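Local structure of uncharacterized protein YacP (Bacillus subtilis, 5MQ8) at residues 9-12 and 13-17; 25-28 and 29-32; 31-34 and 35-39; 110-113 and 114-118; 122-125 and 126-129. The protein acts as an endoribonuclease of the PIN-like NYN family and is involved in ribosome-dependent decay of messenger RNA. All blocks are in the same frame, centred on the assembly; numbering follows the deposited sequence.

Contact 1. Residues 9-12 and 13-17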
loop_
_atom_site.group_PDB
_atom_site.type_symbol
_atom_site.label_atom_id
_atom_site.label_comp_id
_atom_site.label_asym_id
_atom_site.label_seq_id
_atom_site.Cartn_x
_atom_site.Cartn_y
_atom_site.Cartn_z
ATOM N N TYR A 9 6.375 14.582 -21.669
ATOM C CA TYR A 9 6.659 15.977 -21.286
ATOM C C TYR A 9 5.388 16.835 -21.315
ATOM O O TYR A 9 5.181 17.640 -20.411
ATOM C CB TYR A 9 7.764 16.601 -22.174
ATOM C CG TYR A 9 8.085 18.030 -21.795
ATOM C CD1 TYR A 9 8.763 18.324 -20.612
ATOM C CD2 TYR A 9 7.637 19.097 -22.572
ATOM C CE1 TYR A 9 9.034 19.643 -20.237
ATOM C CE2 TYR A 9 7.890 20.422 -22.200
ATOM C CZ TYR A 9 8.604 20.686 -21.041
ATOM O OH TYR A 9 8.883 21.983 -20.684
ATOM N N ASN A 10 4.544 16.649 -22.338
ATOM C CA ASN A 10 3.294 17.383 -22.460
ATOM C C ASN A 10 2.359 17.138 -21.282
ATOM O O ASN A 10 1.740 18.098 -20.810
ATOM C CB ASN A 10 2.588 17.074 -23.773
ATOM C CG ASN A 10 1.418 17.983 -24.050
ATOM O OD1 ASN A 10 0.253 17.579 -23.978
ATOM N ND2 ASN A 10 1.708 19.240 -24.357
ATOM N N MET A 11 2.252 15.863 -20.805
ATOM C CA MET A 11 1.401 15.509 -19.656
ATOM C C MET A 11 1.907 16.208 -18.428
ATOM O O MET A 11 1.117 16.804 -17.700
ATOM C CB MET A 11 1.333 13.979 -19.413
ATOM C CG MET A 11 0.713 13.182 -20.546
ATOM S SD MET A 11 -0.908 13.747 -21.144
ATOM C CE MET A 11 -0.456 14.432 -22.723
ATOM N N ILE A 12 3.227 16.157 -18.215
ATOM C CA ILE A 12 3.925 16.771 -17.086
ATOM C C ILE A 12 3.577 18.266 -16.959
ATOM O O ILE A 12 3.189 18.697 -15.883
ATOM C CB ILE A 12 5.452 16.496 -17.144
ATOM C CG1 ILE A 12 5.760 15.033 -16.748
ATOM C CG2 ILE A 12 6.233 17.487 -16.254
ATOM C CD1 ILE A 12 7.232 14.564 -16.953
ATOM N N GLY A 13 3.666 19.002 -18.062
ATOM C CA GLY A 13 3.365 20.427 -18.099
ATOM C C GLY A 13 1.894 20.792 -17.998
ATOM O O GLY A 13 1.578 21.932 -17.652
ATOM N N ALA A 14 0.979 19.837 -18.295
ATOM C CA ALA A 14 -0.460 20.100 -18.298
ATOM C C ALA A 14 -1.225 19.607 -17.051
ATOM O O ALA A 14 -2.313 20.104 -16.792
ATOM C CB ALA A 14 -1.081 19.521 -19.558
ATOM N N TRP A 15 -0.692 18.609 -16.318
ATOM C CA TRP A 15 -1.378 18.050 -15.153
ATOM C C TRP A 15 -0.966 18.806 -13.887
ATOM O O TRP A 15 0.242 18.945 -13.635
ATOM C CB TRP A 15 -1.124 16.534 -15.032
ATOM C CG TRP A 15 -1.644 15.691 -16.176
ATOM C CD1 TRP A 15 -2.243 16.129 -17.321
ATOM C CD2 TRP A 15 -1.596 14.261 -16.273
ATOM N NE1 TRP A 15 -2.572 15.061 -18.123
ATOM C CE2 TRP A 15 -2.198 13.902 -17.498
ATOM C CE3 TRP A 15 -1.164 13.239 -15.410
ATOM C CZ2 TRP A 15 -2.328 12.566 -17.906
ATOM C CZ3 TRP A 15 -1.295 11.917 -15.817
ATOM C CH2 TRP A 15 -1.869 11.594 -17.051
ATOM N N PRO A 16 -1.953 19.320 -13.098
ATOM C CA PRO A 16 -1.616 20.116 -11.893
ATOM C C PRO A 16 -0.709 19.433 -10.880
ATOM O O PRO A 16 0.204 20.083 -10.374
ATOM C CB PRO A 16 -2.985 20.470 -11.292
ATOM C CG PRO A 16 -3.930 20.416 -12.446
ATOM C CD PRO A 16 -3.417 19.273 -13.313
ATOM N N GLN A 17 -0.918 18.135 -10.602
ATOM C CA GLN A 17 -0.076 17.404 -9.648
ATOM C C GLN A 17 1.323 17.045 -10.207
ATOM O O GLN A 17 2.183 16.582 -9.447
ATOM C CB GLN A 17 -0.797 16.164 -9.091
ATOM C CG GLN A 17 -1.923 16.489 -8.097
ATOM C CD GLN A 17 -1.997 15.503 -6.946
ATOM O OE1 GLN A 17 -2.056 14.278 -7.129
ATOM N NE2 GLN A 17 -2.024 16.021 -5.725
#
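Met-11 O is gripped by two backbone N-H groups at the C-terminal end of helix 8-14, the short helix that follows the first strand of this PIN-like fold. Trp-15 N reaches it at 2.9 Å, nearly in line with the C=O bond. Ala-14 N binds the same oxygen at 3.1 Å from well above the carbonyl plane, so the i to i+4 and i to i+3 patterns coexist where the helix runs out. Just before it, Gly-13 N makes the i to i+4 bond to Tyr-9 O (3.1 Å). Trp-15 is the first residue to leave helical angles, yet its indole folds back beside the last turn: CG stands anti to the carbonyl carbon (chi1 -63°), which lays one ring face over Met-11 O. The Met-11 side chain follows the same face, its CB 4.2 Å from the centroid of the five-membered ring in a CH-pi contact. Beyond CG the methionine bends, and its sulfur meets the indole obliquely, a Met-aromatic contact. Leu-33 and Leu-124, from helices 23-44 and 121-145, pack against this tryptophan, whose indole N-H is bonded to Ala-121 O. Met-11 SD lies 3.7 Å from both Trp-15 NE1 and Trp-15 CZ2.

Contact 2. Residues 25-28 and 29-32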
loop_
_atom_site.group_PDB
_atom_site.type_symbol
_atom_site.label_atom_id
_atom_site.label_comp_id
_atom_site.label_asym_id
_atom_site.label_seq_id
_atom_site.Cartn_x
_atom_site.Cartn_y
_atom_site.Cartn_z
ATOM N N SER A 25 15.267 17.953 -13.714
ATOM C CA SER A 25 14.631 17.745 -15.025
ATOM C C SER A 25 13.324 16.900 -14.937
ATOM O O SER A 25 13.152 15.896 -15.644
ATOM C CB SER A 25 15.625 17.179 -16.043
ATOM O OG SER A 25 16.665 18.099 -16.330
ATOM N N PHE A 26 12.407 17.344 -14.047
ATOM C CA PHE A 26 11.087 16.759 -13.785
ATOM C C PHE A 26 11.137 15.272 -13.374
ATOM O O PHE A 26 10.261 14.503 -13.765
ATOM C CB PHE A 26 10.150 16.984 -14.992
ATOM C CG PHE A 26 9.854 18.428 -15.313
ATOM C CD1 PHE A 26 8.788 19.088 -14.706
ATOM C CD2 PHE A 26 10.611 19.119 -16.256
ATOM C CE1 PHE A 26 8.488 20.416 -15.032
ATOM C CE2 PHE A 26 10.322 20.455 -16.566
ATOM C CZ PHE A 26 9.262 21.091 -15.954
ATOM N N GLU A 27 12.156 14.884 -12.575
ATOM C CA GLU A 27 12.385 13.508 -12.121
ATOM C C GLU A 27 11.191 12.929 -11.365
ATOM O O GLU A 27 10.797 11.794 -11.634
ATOM C CB GLU A 27 13.666 13.411 -11.286
ATOM C CG GLU A 27 14.033 11.986 -10.903
ATOM C CD GLU A 27 15.256 11.815 -10.024
ATOM O OE1 GLU A 27 15.521 12.701 -9.178
ATOM O OE2 GLU A 27 15.925 10.764 -10.150
ATOM N N GLU A 28 10.621 13.709 -10.430
ATOM C CA GLU A 28 9.465 13.307 -9.649
ATOM C C GLU A 28 8.216 13.256 -10.525
ATOM O O GLU A 28 7.452 12.294 -10.423
ATOM C CB GLU A 28 9.273 14.211 -8.424
ATOM C CG GLU A 28 10.197 13.821 -7.285
ATOM C CD GLU A 28 10.227 14.711 -6.055
ATOM O OE1 GLU A 28 9.206 15.369 -5.745
ATOM O OE2 GLU A 28 11.280 14.725 -5.380
ATOM N N ALA A 29 8.037 14.250 -11.418
ATOM C CA ALA A 29 6.884 14.293 -12.322
ATOM C C ALA A 29 6.864 13.078 -13.274
ATOM O O ALA A 29 5.805 12.489 -13.501
ATOM C CB ALA A 29 6.878 15.592 -13.106
ATOM N N ARG A 30 8.047 12.682 -13.774
ATOM C CA ARG A 30 8.266 11.529 -14.645
ATOM C C ARG A 30 7.860 10.234 -13.909
ATOM O O ARG A 30 7.093 9.441 -14.447
ATOM C CB ARG A 30 9.733 11.499 -15.094
ATOM C CG ARG A 30 10.172 10.247 -15.838
ATOM C CD ARG A 30 11.090 9.418 -14.966
ATOM N NE ARG A 30 12.479 9.785 -15.153
ATOM C CZ ARG A 30 13.448 9.511 -14.291
ATOM N NH1 ARG A 30 13.179 8.890 -13.147
ATOM N NH2 ARG A 30 14.694 9.866 -14.557
ATOM N N ASP A 31 8.346 10.058 -12.671
ATOM C CA ASP A 31 8.046 8.907 -11.825
ATOM C C ASP A 31 6.557 8.770 -11.516
ATOM O O ASP A 31 6.026 7.669 -11.626
ATOM C CB ASP A 31 8.863 8.979 -10.524
ATOM C CG ASP A 31 10.358 8.731 -10.698
ATOM O OD1 ASP A 31 10.762 8.260 -11.785
ATOM O OD2 ASP A 31 11.118 8.997 -9.739
ATOM N N VAL A 32 5.881 9.885 -11.141
ATOM C CA VAL A 32 4.446 9.891 -10.847
ATOM C C VAL A 32 3.668 9.517 -12.115
ATOM O O VAL A 32 2.787 8.648 -12.048
ATOM C CB VAL A 32 3.954 11.222 -10.210
ATOM C CG1 VAL A 32 2.429 11.234 -10.058
ATOM C CG2 VAL A 32 4.623 11.463 -8.859
HETATM O O HOH W 1 16.493 9.004 -12.355
#
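Arg-30 and Glu-27 are joined through one water, which donates to Glu-27 OE2 (2.9 Å) and accepts from Arg-30 NH2 (3.0 Å). The carboxylate and guanidinium planes stand almost perpendicular, 89° apart, and Glu-27 OE2 is 4.5 Å from Arg-30 NH1, too long for a salt bridge. Arg-30 NH1 instead forms a 2.8 Å salt bridge with Asp-31 OD1 on its syn side, tilted out of the carboxylate plane but close to that of the guanidinium. Both the water and Asp-31 thus sit at the guanidinium edge, while Glu-27 CG lies over a face. Bends at chi2 and chi3 place the arginine head here. Arg-30 NH2 also bonds Lys-58 O, and Lys-63 forms a salt bridge with the other oxygen of Asp-31, both in the loop after strand 47-52. Backbone bonds run alongside, Arg-30 N to Phe-26 O (2.9 Å) and, in regular helix, Val-32 N to Glu-28 O (3.0 Å). Inward, Ala-29 CB touches Phe-26 CB at 4.0 Å and meets the ring at its edge, and both residues pack on Ile-12. This is the N-terminal part of an amphipathic helix of the PIN-like domain, packed here on helix 8-14.

Contact 3. Residues 31-34 and 35-39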
loop_
_atom_site.group_PDB
_atom_site.type_symbol
_atom_site.label_atom_id
_atom_site.label_comp_id
_atom_site.label_asym_id
_atom_site.label_seq_id
_atom_site.Cartn_x
_atom_site.Cartn_y
_atom_site.Cartn_z
ATOM N N ASP A 31 8.346 10.058 -12.671
ATOM C CA ASP A 31 8.046 8.907 -11.825
ATOM C C ASP A 31 6.557 8.770 -11.516
ATOM O O ASP A 31 6.026 7.669 -11.626
ATOM C CB ASP A 31 8.863 8.979 -10.524
ATOM C CG ASP A 31 10.358 8.731 -10.698
ATOM O OD1 ASP A 31 10.762 8.260 -11.785
ATOM O OD2 ASP A 31 11.118 8.997 -9.739
ATOM N N VAL A 32 5.881 9.885 -11.141
ATOM C CA VAL A 32 4.446 9.891 -10.847
ATOM C C VAL A 32 3.668 9.517 -12.115
ATOM O O VAL A 32 2.787 8.648 -12.048
ATOM C CB VAL A 32 3.954 11.222 -10.210
ATOM C CG1 VAL A 32 2.429 11.234 -10.058
ATOM C CG2 VAL A 32 4.623 11.463 -8.859
ATOM N N LEU A 33 4.048 10.118 -13.273
ATOM C CA LEU A 33 3.409 9.828 -14.555
ATOM C C LEU A 33 3.510 8.353 -14.936
ATOM O O LEU A 33 2.500 7.770 -15.330
ATOM C CB LEU A 33 3.933 10.752 -15.681
ATOM C CG LEU A 33 3.400 10.504 -17.098
ATOM C CD1 LEU A 33 1.863 10.700 -17.170
ATOM C CD2 LEU A 33 4.114 11.405 -18.093
ATOM N N ILE A 34 4.700 7.740 -14.778
ATOM C CA ILE A 34 4.899 6.302 -15.061
ATOM C C ILE A 34 3.975 5.422 -14.208
ATOM O O ILE A 34 3.388 4.464 -14.734
ATOM C CB ILE A 34 6.390 5.900 -14.934
ATOM C CG1 ILE A 34 7.226 6.565 -16.047
ATOM C CG2 ILE A 34 6.566 4.381 -14.951
ATOM C CD1 ILE A 34 8.709 6.665 -15.725
ATOM N N GLN A 35 3.826 5.762 -12.906
ATOM C CA GLN A 35 2.964 5.024 -11.981
ATOM C C GLN A 35 1.492 5.152 -12.400
ATOM O O GLN A 35 0.787 4.143 -12.423
ATOM C CB GLN A 35 3.209 5.450 -10.512
ATOM C CG GLN A 35 2.341 4.725 -9.451
ATOM C CD GLN A 35 2.305 3.203 -9.533
ATOM O OE1 GLN A 35 1.247 2.575 -9.420
ATOM N NE2 GLN A 35 3.441 2.571 -9.749
ATOM N N LYS A 36 1.060 6.370 -12.792
ATOM C CA LYS A 36 -0.292 6.629 -13.298
ATOM C C LYS A 36 -0.563 5.805 -14.558
ATOM O O LYS A 36 -1.655 5.246 -14.696
ATOM C CB LYS A 36 -0.513 8.132 -13.595
ATOM C CG LYS A 36 -0.487 9.070 -12.383
ATOM C CD LYS A 36 -1.445 8.653 -11.278
ATOM C CE LYS A 36 -0.673 8.284 -10.034
ATOM N NZ LYS A 36 -1.337 7.207 -9.251
ATOM N N MET A 37 0.441 5.705 -15.453
ATOM C CA MET A 37 0.324 4.937 -16.686
ATOM C C MET A 37 0.315 3.414 -16.444
ATOM O O MET A 37 -0.283 2.690 -17.242
ATOM C CB MET A 37 1.362 5.361 -17.741
ATOM C CG MET A 37 1.109 6.785 -18.337
ATOM S SD MET A 37 -0.610 7.345 -18.560
ATOM C CE MET A 37 -1.098 6.384 -19.770
ATOM N N ALA A 38 0.931 2.939 -15.332
ATOM C CA ALA A 38 0.916 1.527 -14.928
ATOM C C ALA A 38 -0.512 1.166 -14.538
ATOM O O ALA A 38 -1.021 0.161 -15.009
ATOM C CB ALA A 38 1.862 1.296 -13.755
ATOM N N GLU A 39 -1.179 2.038 -13.742
ATOM C CA GLU A 39 -2.568 1.875 -13.328
ATOM C C GLU A 39 -3.500 1.839 -14.551
ATOM O O GLU A 39 -4.357 0.957 -14.622
ATOM C CB GLU A 39 -2.983 3.000 -12.382
ATOM C CG GLU A 39 -2.495 2.794 -10.969
ATOM C CD GLU A 39 -2.160 4.043 -10.185
ATOM O OE1 GLU A 39 -2.711 5.120 -10.504
ATOM O OE2 GLU A 39 -1.361 3.939 -9.230
#
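Leu-33 and Met-37 form the buried side of this turn, lying side by side and pointing the same way, with Leu-33 CD1 4.2 Å from Met-37 CG. The methionine CG also lies 3.5 Å from Leu-33 O, because its first torsion (chi1 -69°) sets CG beside the backbone N and back along the preceding turn. The chain bends at chi2 and again at chi3, turning its methyl end off from the leucine. Met-37 packs on Val-48 and Val-50 of strand 47-52 and on Leu-124 of helix 121-145, while Leu-33 reaches Phe-52 and Trp-15. This is the inner face of helix 23-44, an alpha-helix layered against the parallel sheet in the alpha/beta arrangement of the PIN-like fold. Regular backbone bonds carry the turn, such as Met-37 N to Leu-33 O (2.9 Å) and Lys-36 N to Val-32 O (3.0 Å). The flank with Lys-36 is partly exposed and ends in a charge; its apolar touch is light, Val-32 CG1 to Lys-36 CE at 4.3 Å. Lys-36 is bent along its length and folds over Val-32 O, to which its CG comes within 3.3 Å. Its NZ forms a 2.8 Å salt bridge with Glu-39 OE1, using the syn lone pair of the acid. Glu-132 of helix 121-145 supplies a second acidic partner, and Ile-151 of the second subunit packs on Val-32.

Contact 4. Residues 110-113 and 114-118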
loop_
_atom_site.group_PDB
_atom_site.type_symbol
_atom_site.label_atom_id
_atom_site.label_comp_id
_atom_site.label_asym_id
_atom_site.label_seq_id
_atom_site.Cartn_x
_atom_site.Cartn_y
_atom_site.Cartn_z
ATOM N N ALA A 110 2.665 14.447 -37.602
ATOM C CA ALA A 110 2.379 13.803 -38.895
ATOM C C ALA A 110 1.564 12.513 -38.765
ATOM O O ALA A 110 0.810 12.185 -39.678
ATOM C CB ALA A 110 3.676 13.533 -39.640
ATOM N N ILE A 111 1.667 11.819 -37.604
ATOM C CA ILE A 111 0.945 10.581 -37.311
ATOM C C ILE A 111 -0.590 10.770 -37.288
ATOM O O ILE A 111 -1.321 9.800 -37.506
ATOM C CB ILE A 111 1.490 9.919 -36.011
ATOM C CG1 ILE A 111 1.120 8.415 -35.952
ATOM C CG2 ILE A 111 1.089 10.692 -34.730
ATOM C CD1 ILE A 111 0.713 7.926 -34.620
ATOM N N PHE A 112 -1.076 12.009 -37.055
ATOM C CA PHE A 112 -2.511 12.276 -37.006
ATOM C C PHE A 112 -3.170 12.267 -38.401
ATOM O O PHE A 112 -4.401 12.313 -38.506
ATOM C CB PHE A 112 -2.813 13.556 -36.214
ATOM C CG PHE A 112 -2.499 13.438 -34.738
ATOM C CD1 PHE A 112 -2.833 12.288 -34.025
ATOM C CD2 PHE A 112 -1.910 14.493 -34.051
ATOM C CE1 PHE A 112 -2.527 12.174 -32.672
ATOM C CE2 PHE A 112 -1.610 14.383 -32.689
ATOM C CZ PHE A 112 -1.924 13.226 -32.008
ATOM N N GLY A 113 -2.337 12.157 -39.440
ATOM C CA GLY A 113 -2.753 12.008 -40.829
ATOM C C GLY A 113 -2.546 10.577 -41.298
ATOM O O GLY A 113 -2.708 10.284 -42.483
ATOM N N GLN A 114 -2.177 9.672 -40.366
ATOM C CA GLN A 114 -1.909 8.253 -40.633
ATOM C C GLN A 114 -2.819 7.298 -39.820
ATOM O O GLN A 114 -2.417 6.165 -39.510
ATOM C CB GLN A 114 -0.421 7.928 -40.382
ATOM C CG GLN A 114 0.535 8.532 -41.394
ATOM C CD GLN A 114 1.948 8.537 -40.877
ATOM O OE1 GLN A 114 2.605 7.497 -40.768
ATOM N NE2 GLN A 114 2.453 9.716 -40.564
ATOM N N GLY A 115 -4.025 7.763 -39.492
ATOM C CA GLY A 115 -5.020 6.969 -38.777
ATOM C C GLY A 115 -5.031 7.034 -37.257
ATOM O O GLY A 115 -5.990 6.562 -36.637
ATOM N N ALA A 116 -3.975 7.607 -36.637
ATOM C CA ALA A 116 -3.899 7.724 -35.179
ATOM C C ALA A 116 -4.879 8.756 -34.658
ATOM O O ALA A 116 -5.106 9.780 -35.308
ATOM C CB ALA A 116 -2.490 8.074 -34.745
ATOM N N LEU A 117 -5.480 8.467 -33.493
ATOM C CA LEU A 117 -6.445 9.348 -32.843
ATOM C C LEU A 117 -5.772 10.171 -31.765
ATOM O O LEU A 117 -4.897 9.683 -31.055
ATOM C CB LEU A 117 -7.641 8.560 -32.269
ATOM C CG LEU A 117 -8.576 7.895 -33.298
ATOM C CD1 LEU A 117 -9.509 6.896 -32.635
ATOM C CD2 LEU A 117 -9.392 8.936 -34.075
ATOM N N ARG A 118 -6.174 11.428 -31.660
ATOM C CA ARG A 118 -5.610 12.365 -30.707
ATOM C C ARG A 118 -6.430 12.403 -29.435
ATOM O O ARG A 118 -7.650 12.574 -29.480
ATOM C CB ARG A 118 -5.483 13.759 -31.352
ATOM C CG ARG A 118 -5.285 14.893 -30.374
ATOM C CD ARG A 118 -4.998 16.193 -31.071
ATOM N NE ARG A 118 -4.043 16.925 -30.263
ATOM C CZ ARG A 118 -2.907 17.445 -30.699
ATOM N NH1 ARG A 118 -2.612 17.427 -31.990
ATOM N NH2 ARG A 118 -2.085 18.041 -29.857
#
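Phe-112 and Arg-118 cross at about a right angle, with the arginine CB over one face of the phenyl ring. It sits 3.9 Å from the ring centroid, 23° off the normal, in a CH-pi contact. The opposite face is met near its rim by Ile-111 CG2, so the ring lies between an aliphatic branch of its neighbour and the start of the arginine chain. Further out the arginine runs past the rim: its CG is anti to the backbone N (chi1 163°), the chain stays extended as far as CD and bends at chi3, and NH1 lies obliquely beside the ring, 3.3 Å from Phe-112 CE2. The guanidinium is inclined 44° to the ring. Its other nitrogens turn elsewhere, NH2 to Asp-104 O and NE weakly to Thr-102 O, and the group also makes a cation-pi contact with Tyr-105. At the ring edge, near its plane, Phe-112 CD1 approaches Ala-116 O at 3.6 Å. The methyl of Ala-116 points back to the 3-10 turn, toward the Ile-111 side chain. Gln-114 N bonds Ile-111 O at 3.0 Å from above the carbonyl plane, while Gln-114 NE2, also bonded to Glu-85, reaches Ala-110 O in a weak bond of 3.1 Å. Residues 110-113 thus form a 3-10 turn folded on the chain that leads into 117-119, the edge strand of the parallel sheet within this subunit.

Contact 5. Residues 122-125 and 126-129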
loop_
_atom_site.group_PDB
_atom_site.type_symbol
_atom_site.label_atom_id
_atom_site.label_comp_id
_atom_site.label_asym_id
_atom_site.label_seq_id
_atom_site.Cartn_x
_atom_site.Cartn_y
_atom_site.Cartn_z
ATOM N N ARG A 122 -5.941 16.794 -20.897
ATOM C CA ARG A 122 -7.085 16.921 -19.997
ATOM C C ARG A 122 -7.898 15.626 -19.987
ATOM O O ARG A 122 -8.288 15.167 -18.911
ATOM C CB ARG A 122 -7.963 18.109 -20.448
ATOM C CG ARG A 122 -8.820 18.710 -19.334
ATOM C CD ARG A 122 -9.565 19.976 -19.751
ATOM N NE ARG A 122 -8.693 21.153 -19.829
ATOM C CZ ARG A 122 -8.396 21.954 -18.808
ATOM N NH1 ARG A 122 -7.590 22.993 -18.985
ATOM N NH2 ARG A 122 -8.923 21.738 -17.608
ATOM N N GLU A 123 -8.142 15.036 -21.180
ATOM C CA GLU A 123 -8.885 13.790 -21.338
ATOM C C GLU A 123 -8.159 12.645 -20.664
ATOM O O GLU A 123 -8.802 11.879 -19.943
ATOM C CB GLU A 123 -9.095 13.450 -22.817
ATOM C CG GLU A 123 -10.302 14.114 -23.453
ATOM C CD GLU A 123 -10.216 14.307 -24.956
ATOM O OE1 GLU A 123 -9.750 13.384 -25.666
ATOM O OE2 GLU A 123 -10.626 15.391 -25.425
ATOM N N LEU A 124 -6.822 12.514 -20.894
ATOM C CA LEU A 124 -6.056 11.439 -20.270
ATOM C C LEU A 124 -6.083 11.586 -18.752
ATOM O O LEU A 124 -6.347 10.600 -18.065
ATOM C CB LEU A 124 -4.619 11.306 -20.822
ATOM C CG LEU A 124 -3.794 10.104 -20.281
ATOM C CD1 LEU A 124 -4.465 8.767 -20.570
ATOM C CD2 LEU A 124 -2.363 10.128 -20.795
ATOM N N LEU A 125 -5.895 12.823 -18.240
ATOM C CA LEU A 125 -5.947 13.121 -16.803
ATOM C C LEU A 125 -7.289 12.684 -16.172
ATOM O O LEU A 125 -7.279 12.026 -15.135
ATOM C CB LEU A 125 -5.667 14.612 -16.531
ATOM C CG LEU A 125 -5.763 15.102 -15.053
ATOM C CD1 LEU A 125 -4.697 14.444 -14.151
ATOM C CD2 LEU A 125 -5.647 16.613 -14.979
ATOM N N ARG A 126 -8.430 13.031 -16.824
ATOM C CA ARG A 126 -9.800 12.692 -16.386
ATOM C C ARG A 126 -9.976 11.163 -16.288
ATOM O O ARG A 126 -10.521 10.672 -15.307
ATOM C CB ARG A 126 -10.842 13.324 -17.341
ATOM C CG ARG A 126 -12.303 13.063 -16.962
ATOM C CD ARG A 126 -13.261 13.370 -18.101
ATOM N NE ARG A 126 -14.498 12.590 -17.983
ATOM C CZ ARG A 126 -15.560 12.728 -18.772
ATOM N NH1 ARG A 126 -15.560 13.627 -19.749
ATOM N NH2 ARG A 126 -16.635 11.971 -18.585
ATOM N N GLU A 127 -9.468 10.430 -17.283
ATOM C CA GLU A 127 -9.462 8.969 -17.358
ATOM C C GLU A 127 -8.597 8.385 -16.233
ATOM O O GLU A 127 -9.055 7.498 -15.512
ATOM C CB GLU A 127 -8.939 8.511 -18.717
ATOM C CG GLU A 127 -9.951 8.718 -19.828
ATOM C CD GLU A 127 -9.585 8.190 -21.199
ATOM O OE1 GLU A 127 -8.566 7.469 -21.329
ATOM O OE2 GLU A 127 -10.357 8.467 -22.146
ATOM N N VAL A 128 -7.377 8.933 -16.045
ATOM C CA VAL A 128 -6.458 8.517 -14.983
ATOM C C VAL A 128 -7.083 8.728 -13.592
ATOM O O VAL A 128 -7.019 7.823 -12.764
ATOM C CB VAL A 128 -5.050 9.182 -15.138
ATOM C CG1 VAL A 128 -4.240 9.119 -13.852
ATOM C CG2 VAL A 128 -4.270 8.560 -16.297
ATOM N N GLU A 129 -7.700 9.902 -13.342
ATOM C CA GLU A 129 -8.322 10.203 -12.052
ATOM C C GLU A 129 -9.474 9.258 -11.703
ATOM O O GLU A 129 -9.575 8.832 -10.549
ATOM C CB GLU A 129 -8.745 11.675 -11.955
ATOM C CG GLU A 129 -7.548 12.594 -11.756
ATOM C CD GLU A 129 -7.801 14.092 -11.760
ATOM O OE1 GLU A 129 -8.808 14.530 -12.363
ATOM O OE2 GLU A 129 -6.961 14.832 -11.197
#
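Helix 121-145 follows the last strand of the sheet, and its first turns bring Leu-125 against Glu-129 on one side and Leu-124 against Val-128 on another. Leu-125 and Glu-129 meet one turn apart, their side chains inclined to each other. Leu-125 has CG anti to the backbone N (chi1 177°), whereas Glu-129 has CG beside its own N (chi1 -74°), a pairing that turns the acid back over the preceding turn. Leu-125 CD1 consequently touches the carboxylate, 3.7 Å from Glu-129 OE2 and 3.9 Å from CD of the same acid. Glu-129 CG also lies 3.4 Å from Leu-125 O, the oxygen that accepts the bond from Glu-129 N. This i to i+4 pattern is that of a regular alpha-helix, here packed over the parallel sheet of the PIN-like fold with Leu-124 directed at Leu-4 and Val-6 of the central strand 3-7. Leu-124 CD1 and Val-128 CG2 are 4.3 Å apart, a light contact within the helix, and both residues also pack against Trp-15. Val-128 N also bonds Leu-124 O at 2.8 Å. On the flank Glu-127 extends past Glu-123 O, its CG 3.4 Å from that oxygen, and its carboxylate OE1 is bonded to Tyr-40 OH.

Contact 1 lies between the two long helices, touching contacts 2 and 3 on helix 23-44 and contact 5 on helix 121-145. Ile-12 CG2 meets Phe-26 CD1 at 3.4 Å, Trp-15 CZ3 meets Leu-33 CD1 at 3.6 Å, and Trp-15 NE1 lies 3.5 Å from Leu-125 CB. Contacts 2 and 3 are successive parts of one helix, sharing Asp-31 and Val-32, and both touch the second subunit. Contacts 3 and 5 join the helices directly, with Lys-36 CD 3.8 Å from Val-128 CG1. Contact 4 stands apart, its centre about 22 Å from that of contact 1, though its strand leads straight into the helix of contact 5.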